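Local coordinates for capsid protein (Infectious hypodermal and hematopoietic necrosis virus, PDB 3N7X) that forms the icosahedral shell of a shrimp-infecting densovirus, sixty copies of a beta-barrel subunit assembling into the particle, at residues K128-S133 / F138-F143. Residues are numbered along the deposited sequence; the frame is centred on the assembly and turned at random.
Sequences KDLKVS and FETLTF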
# COMPACT_ATOMS: atom_id res chain seq x y z
N LYS A 128 13.78 76.32 -75.24
CA LYS A 128 14.04 77.07 -76.45
C LYS A 128 14.97 78.21 -76.07
O LYS A 128 14.71 79.38 -76.35
CB LYS A 128 12.72 77.62 -77.02
CG LYS A 128 12.81 78.10 -78.47
CD LYS A 128 11.43 78.45 -78.99
CE LYS A 128 11.44 78.74 -80.49
NZ LYS A 128 10.05 78.94 -81.02
N ASP A 129 16.06 77.85 -75.40
CA ASP A 129 17.03 78.84 -74.98
C ASP A 129 18.33 78.80 -75.78
O ASP A 129 19.14 79.71 -75.69
CB ASP A 129 17.34 78.68 -73.48
CG ASP A 129 16.13 78.97 -72.61
OD1 ASP A 129 15.45 79.99 -72.87
OD2 ASP A 129 15.86 78.19 -71.68
N LEU A 130 18.51 77.74 -76.57
CA LEU A 130 19.70 77.62 -77.40
C LEU A 130 19.49 78.39 -78.70
O LEU A 130 18.39 78.44 -79.25
CB LEU A 130 19.98 76.15 -77.73
CG LEU A 130 20.42 75.28 -76.56
CD1 LEU A 130 20.65 73.86 -77.04
CD2 LEU A 130 21.68 75.85 -75.94
N LYS A 131 20.56 79.00 -79.19
CA LYS A 131 20.49 79.78 -80.41
C LYS A 131 21.81 79.75 -81.16
O LYS A 131 22.86 79.52 -80.58
CB LYS A 131 20.11 81.22 -80.09
CG LYS A 131 20.72 81.75 -78.80
CD LYS A 131 20.27 83.18 -78.54
CE LYS A 131 20.39 83.57 -77.07
NZ LYS A 131 19.37 82.88 -76.22
N VAL A 132 21.72 79.98 -82.47
CA VAL A 132 22.90 80.01 -83.32
C VAL A 132 23.28 81.46 -83.57
O VAL A 132 22.41 82.34 -83.52
CB VAL A 132 22.62 79.31 -84.66
CG1 VAL A 132 22.58 77.81 -84.47
CG2 VAL A 132 21.28 79.80 -85.23
N SER A 133 24.56 81.71 -83.83
CA SER A 133 25.03 83.07 -84.08
C SER A 133 24.19 83.75 -85.16
O SER A 133 23.98 83.20 -86.24
CB SER A 133 26.50 83.05 -84.52
OG SER A 133 27.28 82.32 -83.60
N PHE A 138 15.90 77.96 -80.98
CA PHE A 138 15.22 76.80 -81.52
C PHE A 138 14.88 75.83 -80.39
O PHE A 138 15.57 75.78 -79.37
CB PHE A 138 16.05 76.13 -82.62
CG PHE A 138 17.47 75.81 -82.22
CD1 PHE A 138 17.81 74.55 -81.75
CD2 PHE A 138 18.47 76.77 -82.34
CE1 PHE A 138 19.13 74.24 -81.42
CE2 PHE A 138 19.79 76.48 -82.01
CZ PHE A 138 20.12 75.20 -81.55
N GLU A 139 13.80 75.08 -80.57
CA GLU A 139 13.34 74.13 -79.57
C GLU A 139 14.22 72.89 -79.52
O GLU A 139 14.66 72.38 -80.55
CB GLU A 139 11.90 73.70 -79.89
CG GLU A 139 11.15 73.11 -78.72
CD GLU A 139 10.24 74.12 -78.03
OE1 GLU A 139 10.62 75.30 -77.94
OE2 GLU A 139 9.14 73.73 -77.58
N THR A 140 14.48 72.40 -78.31
CA THR A 140 15.27 71.19 -78.12
C THR A 140 14.88 70.52 -76.81
O THR A 140 14.10 71.07 -76.02
CB THR A 140 16.79 71.47 -78.01
OG1 THR A 140 17.05 72.25 -76.83
CG2 THR A 140 17.30 72.20 -79.23
N LEU A 141 15.41 69.33 -76.59
CA LEU A 141 15.16 68.64 -75.35
C LEU A 141 15.90 69.49 -74.32
O LEU A 141 16.69 70.37 -74.67
CB LEU A 141 15.76 67.24 -75.37
CG LEU A 141 15.07 66.22 -76.27
CD1 LEU A 141 15.97 65.01 -76.42
CD2 LEU A 141 13.72 65.83 -75.67
N THR A 142 15.65 69.22 -73.06
CA THR A 142 16.28 69.96 -71.99
C THR A 142 17.60 69.26 -71.62
O THR A 142 17.76 68.06 -71.88
CB THR A 142 15.29 70.03 -70.83
OG1 THR A 142 15.78 70.90 -69.82
CG2 THR A 142 15.06 68.65 -70.25
N PHE A 143 18.56 69.99 -71.04
CA PHE A 143 19.86 69.41 -70.64
C PHE A 143 19.74 68.38 -69.52
O PHE A 143 20.44 67.37 -69.52
CB PHE A 143 20.82 70.48 -70.12
CG PHE A 143 21.33 71.41 -71.17
CD1 PHE A 143 21.67 70.96 -72.44
CD2 PHE A 143 21.53 72.76 -70.86
CE1 PHE A 143 22.21 71.83 -73.38
CE2 PHE A 143 22.07 73.63 -71.79
CZ PHE A 143 22.41 73.17 -73.06
O HOH W 1 16.85 75.24 -76.83
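Leu130 and Phe138 face each other near the far end of a beta hairpin made by strands 111-131 and 137-141, an extension of the capsid beta-barrel sheet. Their one direct backbone bond runs from Phe138 N to Leu130 O, 3.1 Å long and 157° at the hydrogen. The CD2/CE2 side of the Phe138 ring lies alongside the same carbonyl: chi1 of 52° sets CG between the backbone N and C, and CD2 comes to 3.5 Å from Leu130 O. Leu130 CB then covers one face of the ring, 3.9 Å from CZ, while Lys131 CA and Val132 CG1 approach CE2 obliquely.

Further along the Leu130 side chain the two methyls diverge, CD1 reaching Thr140 OG1 and CD2 lying 4.0 Å from Phe143 CZ. On the other flank, the extended Lys128 crosses Glu139 at about a right angle; Glu139, whose side chain lies about 3 Å from a bound magnesium ion, is bent at chi2 and brings OE1 to 3.3 Å from Lys128 CB.

Between 128-133 and 138-143 a water adds an indirect link. Water 1 accepts from Leu130 N and donates to both Phe138 O (2.9 Å) and Thr140 OG1; Leu130 N and Phe138 O, 4.5 Å apart, are too distant for a direct bond. The short strand axes are inclined at 109°, so the pairing is splayed and weakly bonded here, although Thr140 is backbone-bonded to Met127 of the first strand. Thr140 OG1 gives its own proton to Leu141 O, which fixes the hydroxyl as acceptor toward the water.

Two neighbouring subunits pack against the hairpin. Lys131 of a second subunit makes a cation-pi contact with Phe138, and Phe143 packs edge-to-face against Phe143 of the second and third subunits. Within the chain, Asp129 is anchored through OD1, which accepts from Lys280 N.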